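PDB 6ERC: peroxinectin A from Dictyostelium discoideum, which uses hydrogen peroxide to oxidise phenolic donors and halides such as iodide, acting as a secreted, haem-containing peroxidase of the animal haem peroxidase family. Local coordinates for residues A[229-234]-A[249-254]; A[484-489]-A[494-499]; A[47-52]-A[363-368]. All coordinates share one frame; numbering follows the deposited sequence.

Interaction 1: A[229-234]-A[249-254]; sequences RDHNRL and RVFQQS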
loop_
_atom_site.group_PDB
_atom_site.type_symbol
_atom_site.label_atom_id
_atom_site.label_comp_id
_atom_site.label_asym_id
_atom_site.label_seq_id
_atom_site.Cartn_x
_atom_site.Cartn_y
_atom_site.Cartn_z
ATOM N N ARG A 229 -16.459 11.722 4.171
ATOM C CA ARG A 229 -17.158 12.720 4.973
ATOM C C ARG A 229 -16.571 14.105 4.741
ATOM O O ARG A 229 -17.302 15.076 4.511
ATOM C CB ARG A 229 -17.078 12.350 6.452
ATOM C CG ARG A 229 -17.847 11.101 6.830
ATOM C CD ARG A 229 -17.642 10.768 8.297
ATOM N NE ARG A 229 -18.365 9.568 8.695
ATOM C CZ ARG A 229 -18.351 9.060 9.921
ATOM N NH1 ARG A 229 -17.648 9.647 10.880
ATOM N NH2 ARG A 229 -19.042 7.960 10.191
ATOM N N ASP A 230 -15.242 14.214 4.802
ATOM C CA ASP A 230 -14.587 15.493 4.563
ATOM C C ASP A 230 -14.874 16.007 3.159
ATOM O O ASP A 230 -14.932 17.222 2.941
ATOM C CB ASP A 230 -13.081 15.353 4.785
ATOM C CG ASP A 230 -12.410 16.673 5.110
ATOM O OD1 ASP A 230 -12.876 17.362 6.039
ATOM O OD2 ASP A 230 -11.401 17.012 4.452
ATOM N N HIS A 231 -15.060 15.102 2.197
ATOM C CA HIS A 231 -15.399 15.521 0.842
ATOM C C HIS A 231 -16.795 16.130 0.793
ATOM O O HIS A 231 -16.980 17.247 0.299
ATOM C CB HIS A 231 -15.300 14.334 -0.117
ATOM C CG HIS A 231 -15.744 14.651 -1.510
ATOM N ND1 HIS A 231 -17.065 14.610 -1.898
ATOM C CD2 HIS A 231 -15.042 15.026 -2.605
ATOM C CE1 HIS A 231 -17.158 14.941 -3.174
ATOM N NE2 HIS A 231 -15.944 15.197 -3.627
ATOM N N ASN A 232 -17.794 15.402 1.295
ATOM C CA ASN A 232 -19.156 15.916 1.283
ATOM C C ASN A 232 -19.285 17.170 2.134
ATOM O O ASN A 232 -20.139 18.021 1.861
ATOM C CB ASN A 232 -20.127 14.839 1.764
ATOM C CG ASN A 232 -20.326 13.738 0.743
ATOM O OD1 ASN A 232 -19.879 13.846 -0.399
ATOM N ND2 ASN A 232 -21.010 12.677 1.145
ATOM N N ARG A 233 -18.453 17.305 3.165
ATOM C CA ARG A 233 -18.456 18.525 3.961
ATOM C C ARG A 233 -18.016 19.718 3.119
ATOM O O ARG A 233 -18.655 20.777 3.136
ATOM C CB ARG A 233 -17.550 18.350 5.179
ATOM C CG ARG A 233 -17.682 19.441 6.225
ATOM C CD ARG A 233 -16.693 19.234 7.355
ATOM N NE ARG A 233 -15.315 19.279 6.874
ATOM C CZ ARG A 233 -14.632 20.399 6.654
ATOM N NH1 ARG A 233 -15.194 21.580 6.873
ATOM N NH2 ARG A 233 -13.385 20.339 6.212
ATOM N N LEU A 234 -16.926 19.560 2.363
ATOM C CA LEU A 234 -16.455 20.647 1.510
ATOM C C LEU A 234 -17.423 20.929 0.369
ATOM O O LEU A 234 -17.562 22.083 -0.051
ATOM C CB LEU A 234 -15.070 20.318 0.954
ATOM C CG LEU A 234 -13.912 20.286 1.952
ATOM C CD1 LEU A 234 -12.633 19.879 1.247
ATOM C CD2 LEU A 234 -13.722 21.626 2.634
ATOM N N ARG A 249 -19.065 20.882 -11.087
ATOM C CA ARG A 249 -18.057 21.831 -10.622
ATOM C C ARG A 249 -17.817 21.694 -9.124
ATOM O O ARG A 249 -16.671 21.771 -8.666
ATOM C CB ARG A 249 -18.479 23.261 -10.964
ATOM C CG ARG A 249 -17.509 24.346 -10.480
ATOM C CD ARG A 249 -16.125 24.210 -11.107
ATOM N NE ARG A 249 -15.155 25.129 -10.514
ATOM C CZ ARG A 249 -15.012 26.405 -10.859
ATOM N NH1 ARG A 249 -15.778 26.942 -11.801
ATOM N NH2 ARG A 249 -14.099 27.155 -10.253
ATOM N N VAL A 250 -18.880 21.508 -8.341
ATOM C CA VAL A 250 -18.707 21.338 -6.902
ATOM C C VAL A 250 -17.916 20.070 -6.617
ATOM O O VAL A 250 -17.042 20.048 -5.742
ATOM C CB VAL A 250 -20.072 21.322 -6.191
ATOM C CG1 VAL A 250 -19.894 21.103 -4.693
ATOM C CG2 VAL A 250 -20.818 22.620 -6.448
ATOM N N PHE A 251 -18.208 18.994 -7.350
ATOM C CA PHE A 251 -17.484 17.745 -7.147
ATOM C C PHE A 251 -15.996 17.928 -7.415
ATOM O O PHE A 251 -15.155 17.584 -6.577
ATOM C CB PHE A 251 -18.055 16.649 -8.044
ATOM C CG PHE A 251 -17.192 15.428 -8.112
ATOM C CD1 PHE A 251 -17.277 14.453 -7.136
ATOM C CD2 PHE A 251 -16.276 15.267 -9.138
ATOM C CE1 PHE A 251 -16.475 13.334 -7.188
ATOM C CE2 PHE A 251 -15.472 14.152 -9.194
ATOM C CZ PHE A 251 -15.570 13.184 -8.219
ATOM N N GLN A 252 -15.649 18.468 -8.586
ATOM C CA GLN A 252 -14.243 18.602 -8.953
ATOM C C GLN A 252 -13.492 19.468 -7.951
ATOM O O GLN A 252 -12.393 19.115 -7.511
ATOM C CB GLN A 252 -14.123 19.176 -10.366
ATOM C CG GLN A 252 -14.656 18.259 -11.460
ATOM C CD GLN A 252 -13.986 16.896 -11.472
ATOM O OE1 GLN A 252 -12.913 16.708 -10.895
ATOM N NE2 GLN A 252 -14.622 15.935 -12.127
ATOM N N GLN A 253 -14.068 20.611 -7.578
ATOM C CA GLN A 253 -13.435 21.457 -6.570
ATOM C C GLN A 253 -13.271 20.707 -5.254
ATOM O O GLN A 253 -12.285 20.907 -4.535
ATOM C CB GLN A 253 -14.255 22.732 -6.369
ATOM C CG GLN A 253 -14.226 23.684 -7.560
ATOM C CD GLN A 253 -12.935 24.492 -7.695
ATOM O OE1 GLN A 253 -12.792 25.274 -8.637
ATOM N NE2 GLN A 253 -12.000 24.315 -6.765
ATOM N N SER A 254 -14.230 19.842 -4.917
ATOM C CA SER A 254 -14.095 19.021 -3.717
ATOM C C SER A 254 -13.062 17.920 -3.921
ATOM O O SER A 254 -12.232 17.670 -3.040
ATOM C CB SER A 254 -15.448 18.423 -3.333
ATOM O OG SER A 254 -16.399 19.438 -3.071
#
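His231 and Phe251 meet across the gap between two helices because each turns its ring anti to its own backbone N, with chi1 of 175° for His231. Neither CB points straight at the neighbouring helix, yet the end of each ring comes nearer to it. Ser254 does the reverse: its CB faces helix 218-241 directly, while its hydroxyl turns back along its own helix.

The imidazole lies across Ser254, whose CB sits over one ring face, 3.3 Å from His231 NE2. A serine fits here because its side chain is short, so that His231 CA and Ser254 CA come within 5.9 Å. Its OG is satisfied locally by a hydrogen bond to Val250 O at 2.8 Å, an oxygen that the amide of Ser254 reaches from the opposite face of the carbonyl plane. Near the NE2 end of the imidazole, Phe251 CD1 lies 3.8 Å from His231 NE2; the two ring planes stand at 59°, an oblique aromatic pair. Leu234, one turn further on, faces the same interface, with its CB 4.3 Å from Ser254 OG, and it also packs on Cys257.

The ring rotation of His231 is set from its far edge, where ND1 donates in the ring plane to Asn232 OD1 at 3.3 Å. Asn232 OD1 in turn accepts from the backbone N of Met174, a second-shell tie to a neighbouring loop. Replacing the His231 ring by an alanine side chain would remove the cover over Ser254 CB and is likely to open a gap between the helices, leaving Asn232 OD1 without its ND1-H donor.

These two helices, 218-241 and 247-275, form a helical hairpin, their short segments running at 130° with axes 9.4 Å apart. Their meeting here is by van der Waals and aromatic contact, while several polar groups turn to partners within their own segment, as Ser254 does to Val250, or to other helices, as Asp230 does to Arg496.

Interaction 2: A[484-489]-A[494-499]; sequences ECETTT and IKRTTS
Glu486 and Arg496 are joined first by hydrogen bonding, the arginine reaching from helix 490-497 to the backbone of the preceding loop. Arg496 NH1 donates to Glu486 O at 2.6 Å, nearly straight at 163° and in the carbonyl plane. A weak second bond runs from NH2 to the same oxygen, 3.3 Å from Arg496 NH2, so one carbonyl receives both ends of the guanidinium. A long, flexible side chain suits this place: bends at chi2 and chi3 (40°) swing the planar group round to present its edge.

Nonpolar contact covers one face of that group. The methyl CG2 of Thr488 lies over it, 3.2 Å from Arg496 NH1, and threonine offers this methyl because its OG1 takes the position anti to the backbone N (chi1 -176°).

Electrostatics act from the opposite face. Glu486 OE1 stands 4.3 Å from Arg496 NH1, well out of the guanidinium plane, so the two charges merely lie near one another. The carboxylate makes its salt bridges with Arg233 and Lys237, whereas Arg496 NH2 forms one with Asp230.

These outside partners place the contact: the loop 484-489 is tied to helix 218-241 through Glu486, and helix 490-497 to the same helix through Arg496, while the disulfide from Cys485 to Cys257 and the hydrogen bond of Thr488 O with Gln261 NE2 fasten the loop to helix 247-275.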
loop_
_atom_site.group_PDB
_atom_site.type_symbol
_atom_site.label_atom_id
_atom_site.label_comp_id
_atom_site.label_asym_id
_atom_site.label_seq_id
_atom_site.Cartn_x
_atom_site.Cartn_y
_atom_site.Cartn_z
ATOM N N GLU A 484 -9.882 27.871 -1.655
ATOM C CA GLU A 484 -10.971 27.770 -0.692
ATOM C C GLU A 484 -11.018 26.416 0.006
ATOM O O GLU A 484 -12.011 26.110 0.672
ATOM C CB GLU A 484 -12.310 28.057 -1.378
ATOM C CG GLU A 484 -12.369 29.420 -2.057
ATOM C CD GLU A 484 -13.784 29.850 -2.398
ATOM O OE1 GLU A 484 -14.230 30.896 -1.877
ATOM O OE2 GLU A 484 -14.450 29.142 -3.183
ATOM N N CYS A 485 -9.976 25.599 -0.123
ATOM C CA CYS A 485 -9.928 24.330 0.584
ATOM C C CYS A 485 -9.616 24.569 2.061
ATOM O O CYS A 485 -9.361 25.693 2.500
ATOM C CB CYS A 485 -8.895 23.398 -0.046
ATOM S SG CYS A 485 -9.151 23.006 -1.796
ATOM N N GLU A 486 -9.636 23.490 2.839
ATOM C CA GLU A 486 -9.380 23.526 4.276
ATOM C C GLU A 486 -8.374 22.449 4.657
ATOM O O GLU A 486 -8.569 21.673 5.594
ATOM C CB GLU A 486 -10.680 23.348 5.051
ATOM C CG GLU A 486 -11.802 24.255 4.587
ATOM C CD GLU A 486 -13.093 23.994 5.330
ATOM O OE1 GLU A 486 -13.101 23.106 6.208
ATOM O OE2 GLU A 486 -14.099 24.674 5.033
ATOM N N THR A 487 -7.267 22.393 3.923
ATOM C CA THR A 487 -6.284 21.339 4.121
ATOM C C THR A 487 -5.538 21.559 5.431
ATOM O O THR A 487 -4.899 22.597 5.626
ATOM C CB THR A 487 -5.312 21.305 2.946
ATOM O OG1 THR A 487 -6.052 21.178 1.726
ATOM C CG2 THR A 487 -4.364 20.133 3.075
ATOM N N THR A 488 -5.615 20.574 6.325
ATOM C CA THR A 488 -4.965 20.657 7.626
ATOM C C THR A 488 -4.206 19.366 7.918
ATOM O O THR A 488 -3.979 18.557 7.011
ATOM C CB THR A 488 -6.003 20.934 8.715
ATOM O OG1 THR A 488 -5.353 21.098 9.981
ATOM C CG2 THR A 488 -7.015 19.796 8.803
ATOM N N THR A 489 -3.810 19.163 9.172
ATOM C CA THR A 489 -3.140 17.932 9.559
ATOM C C THR A 489 -4.143 16.787 9.669
ATOM O O THR A 489 -5.350 16.990 9.822
ATOM C CB THR A 489 -2.405 18.096 10.889
ATOM O OG1 THR A 489 -3.336 18.447 11.921
ATOM C CG2 THR A 489 -1.331 19.167 10.783
ATOM N N ILE A 494 -9.529 14.186 11.327
ATOM C CA ILE A 494 -10.255 13.211 12.139
ATOM C C ILE A 494 -11.319 13.912 12.970
ATOM O O ILE A 494 -12.477 13.483 13.024
ATOM C CB ILE A 494 -9.274 12.416 13.023
ATOM C CG1 ILE A 494 -8.411 11.495 12.161
ATOM C CG2 ILE A 494 -10.019 11.588 14.066
ATOM C CD1 ILE A 494 -7.180 10.956 12.866
ATOM N N LYS A 495 -10.939 15.002 13.637
ATOM C CA LYS A 495 -11.887 15.739 14.466
ATOM C C LYS A 495 -13.028 16.298 13.626
ATOM O O LYS A 495 -14.200 16.208 14.009
ATOM C CB LYS A 495 -11.162 16.863 15.201
ATOM C CG LYS A 495 -10.065 16.391 16.141
ATOM C CD LYS A 495 -9.249 17.569 16.654
ATOM C CE LYS A 495 -8.111 17.124 17.558
ATOM N NZ LYS A 495 -7.328 18.287 18.059
ATOM N N ARG A 496 -12.701 16.885 12.474
ATOM C CA ARG A 496 -13.724 17.446 11.598
ATOM C C ARG A 496 -14.746 16.405 11.166
ATOM O O ARG A 496 -15.908 16.746 10.912
ATOM C CB ARG A 496 -13.067 18.066 10.364
ATOM C CG ARG A 496 -12.769 19.541 10.498
ATOM C CD ARG A 496 -11.517 19.957 9.738
ATOM N NE ARG A 496 -11.378 19.307 8.436
ATOM C CZ ARG A 496 -10.548 19.724 7.484
ATOM N NH1 ARG A 496 -9.793 20.800 7.679
ATOM N NH2 ARG A 496 -10.474 19.074 6.332
ATOM N N THR A 497 -14.343 15.139 11.074
ATOM C CA THR A 497 -15.152 14.111 10.432
ATOM C C THR A 497 -15.700 13.079 11.408
ATOM O O THR A 497 -16.323 12.107 10.971
ATOM C CB THR A 497 -14.331 13.407 9.354
ATOM O OG1 THR A 497 -13.138 12.875 9.939
ATOM C CG2 THR A 497 -13.955 14.375 8.244
ATOM N N THR A 498 -15.498 13.260 12.710
ATOM C CA THR A 498 -15.917 12.278 13.698
ATOM C C THR A 498 -16.795 12.930 14.754
ATOM O O THR A 498 -16.802 14.151 14.926
ATOM C CB THR A 498 -14.713 11.612 14.377
ATOM O OG1 THR A 498 -13.836 12.619 14.897
ATOM C CG2 THR A 498 -13.963 10.743 13.387
ATOM N N SER A 499 -17.534 12.086 15.468
ATOM C CA SER A 499 -18.437 12.515 16.528
ATOM C C SER A 499 -17.874 12.074 17.872
ATOM O O SER A 499 -17.680 10.875 18.103
ATOM C CB SER A 499 -19.834 11.931 16.313
ATOM O OG SER A 499 -20.671 12.189 17.427
#

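Interaction 3: A[47-52]-A[363-368]; sequences PSRAIS and DLRNFL
Polar bonds from two arginines, one on each segment, make this buried contact, which joins the start of helix 48-56 to the end of helix 362-365 and the residue that follows it, Asn366. Arg49 reaches across end-on: NH1 and NH2 both donate to Asn366 OD1, at 3.2 Å from Arg49 NH1 and 2.9 Å from Arg49 NH2. The oxygen lies near the guanidinium plane, but the amide stands almost upright to that plane, at 86°. In return, Arg365 NH1 donates at 166° to Ser52 OG, 3.0 Å away and in the guanidinium plane. With Arg365 CG and CD already beside Ser52 OG, the bend at chi3 (70°) turns the guanidinium back so that NH1 meets the same oxygen. Serine suits this spot, being small enough to admit the arginine stem while offering an acceptor.

The two guanidinium groups lie nearly parallel, with Arg49 NH1 and Arg365 NH1 just 3.1 Å apart. Three aspartates pair with them: Asp378 with Arg49 NH1, while also bonding to Ser52 OG, Asp101 with Arg49 NE, and Asp57 with Arg365 NH2. Such close like charges are probably tolerated because these carboxylates offset them, making the site a buried charge network beside Leu364, which touches the haem.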
loop_
_atom_site.group_PDB
_atom_site.type_symbol
_atom_site.label_atom_id
_atom_site.label_comp_id
_atom_site.label_asym_id
_atom_site.label_seq_id
_atom_site.Cartn_x
_atom_site.Cartn_y
_atom_site.Cartn_z
ATOM N N PRO A 47 12.517 -22.431 -1.635
ATOM C CA PRO A 47 11.202 -21.907 -2.027
ATOM C C PRO A 47 10.710 -20.834 -1.065
ATOM O O PRO A 47 11.210 -20.679 0.051
ATOM C CB PRO A 47 10.297 -23.144 -1.991
ATOM C CG PRO A 47 11.224 -24.302 -2.104
ATOM C CD PRO A 47 12.485 -23.885 -1.418
ATOM N N SER A 48 9.694 -20.093 -1.518
ATOM C CA SER A 48 9.197 -18.951 -0.751
ATOM C C SER A 48 8.704 -19.379 0.627
ATOM O O SER A 48 9.066 -18.775 1.643
ATOM C CB SER A 48 8.081 -18.248 -1.527
ATOM O OG SER A 48 8.538 -17.813 -2.795
ATOM N N ARG A 49 7.877 -20.426 0.683
ATOM C CA ARG A 49 7.305 -20.840 1.960
ATOM C C ARG A 49 8.380 -21.307 2.934
ATOM O O ARG A 49 8.206 -21.188 4.153
ATOM C CB ARG A 49 6.268 -21.941 1.735
ATOM C CG ARG A 49 5.667 -22.524 3.011
ATOM C CD ARG A 49 5.060 -21.462 3.918
ATOM N NE ARG A 49 4.449 -22.063 5.101
ATOM C CZ ARG A 49 4.014 -21.382 6.157
ATOM N NH1 ARG A 49 4.119 -20.060 6.201
ATOM N NH2 ARG A 49 3.475 -22.030 7.181
ATOM N N ALA A 50 9.490 -21.841 2.424
ATOM C CA ALA A 50 10.598 -22.209 3.300
ATOM C C ALA A 50 11.254 -20.965 3.886
ATOM O O ALA A 50 11.451 -20.868 5.102
ATOM C CB ALA A 50 11.616 -23.053 2.534
ATOM N N ILE A 51 11.594 -19.996 3.032
ATOM C CA ILE A 51 12.155 -18.741 3.523
ATOM C C ILE A 51 11.207 -18.091 4.520
ATOM O O ILE A 51 11.647 -17.461 5.490
ATOM C CB ILE A 51 12.465 -17.792 2.347
ATOM C CG1 ILE A 51 13.476 -18.421 1.382
ATOM C CG2 ILE A 51 12.982 -16.457 2.862
ATOM C CD1 ILE A 51 14.863 -18.645 1.966
ATOM N N SER A 52 9.897 -18.226 4.300
ATOM C CA SER A 52 8.925 -17.668 5.235
ATOM C C SER A 52 9.057 -18.314 6.608
ATOM O O SER A 52 9.114 -17.622 7.631
ATOM C CB SER A 52 7.510 -17.854 4.686
ATOM O OG SER A 52 6.540 -17.350 5.586
ATOM N N ASP A 363 -0.954 -13.842 11.916
ATOM C CA ASP A 363 -2.223 -13.497 11.283
ATOM C C ASP A 363 -2.047 -13.289 9.787
ATOM O O ASP A 363 -2.949 -13.606 9.004
ATOM C CB ASP A 363 -2.810 -12.243 11.926
ATOM C CG ASP A 363 -3.086 -12.421 13.406
ATOM O OD1 ASP A 363 -2.112 -12.524 14.182
ATOM O OD2 ASP A 363 -4.274 -12.460 13.792
ATOM N N LEU A 364 -0.894 -12.766 9.375
ATOM C CA LEU A 364 -0.580 -12.569 7.967
ATOM C C LEU A 364 0.204 -13.737 7.379
ATOM O O LEU A 364 -0.022 -14.116 6.225
ATOM C CB LEU A 364 0.225 -11.278 7.789
ATOM C CG LEU A 364 -0.453 -9.972 8.214
ATOM C CD1 LEU A 364 0.588 -8.903 8.490
ATOM C CD2 LEU A 364 -1.420 -9.501 7.145
ATOM N N ARG A 365 1.124 -14.319 8.152
ATOM C CA ARG A 365 2.013 -15.342 7.612
ATOM C C ARG A 365 1.381 -16.728 7.624
ATOM O O ARG A 365 1.727 -17.564 6.785
ATOM C CB ARG A 365 3.324 -15.361 8.399
ATOM C CG ARG A 365 4.495 -15.948 7.628
ATOM C CD ARG A 365 5.760 -16.003 8.469
ATOM N NE ARG A 365 5.675 -17.002 9.531
ATOM C CZ ARG A 365 5.862 -18.308 9.356
ATOM N NH1 ARG A 365 6.137 -18.794 8.153
ATOM N NH2 ARG A 365 5.767 -19.135 10.388
ATOM N N ASN A 366 0.463 -16.990 8.550
ATOM C CA ASN A 366 -0.166 -18.301 8.686
ATOM C C ASN A 366 -1.679 -18.162 8.783
ATOM O O ASN A 366 -2.316 -18.649 9.719
ATOM C CB ASN A 366 0.375 -19.040 9.909
ATOM C CG ASN A 366 1.838 -19.416 9.768
ATOM O OD1 ASN A 366 2.259 -19.967 8.749
ATOM N ND2 ASN A 366 2.623 -19.116 10.796
ATOM N N PHE A 367 -2.280 -17.492 7.803
ATOM C CA PHE A 367 -3.731 -17.381 7.746
ATOM C C PHE A 367 -4.319 -18.624 7.089
ATOM O O PHE A 367 -3.881 -19.031 6.008
ATOM C CB PHE A 367 -4.153 -16.133 6.970
ATOM C CG PHE A 367 -5.637 -16.026 6.776
ATOM C CD1 PHE A 367 -6.448 -15.555 7.794
ATOM C CD2 PHE A 367 -6.226 -16.414 5.583
ATOM C CE1 PHE A 367 -7.816 -15.464 7.625
ATOM C CE2 PHE A 367 -7.596 -16.326 5.408
ATOM C CZ PHE A 367 -8.390 -15.851 6.429
ATOM N N LEU A 368 -5.317 -19.220 7.737
ATOM C CA LEU A 368 -5.928 -20.456 7.267
ATOM C C LEU A 368 -7.388 -20.224 6.912
ATOM O O LEU A 368 -8.077 -19.425 7.555
ATOM C CB LEU A 368 -5.833 -21.562 8.326
ATOM C CG LEU A 368 -4.433 -22.053 8.686
ATOM C CD1 LEU A 368 -4.523 -23.126 9.755
ATOM C CD2 LEU A 368 -3.705 -22.581 7.461
#

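How the interactions relate
From the N terminus, residues 47-52 come first, and interaction 3 closes a loop of 310 residues when 363-368 arrives, joining helix 48-56 to the end of helix 362-365. Nested inside that loop is interaction 1, a short closure between consecutive helices 218-241 and 247-275. Interaction 2 follows both in series, closing a loop of four residues between 484-489 and the end of helix 490-497; none of the contacts cross. Although far along the chain, interactions 1 and 2 touch: Arg233 NH1 and Glu486 OE1 form a 2.7 Å salt bridge, so the loop before helix 490-497 is bound to the helical hairpin. Interaction 3 lies on the opposite side of the chain's centre, its centre about 40 Å from that of interaction 2.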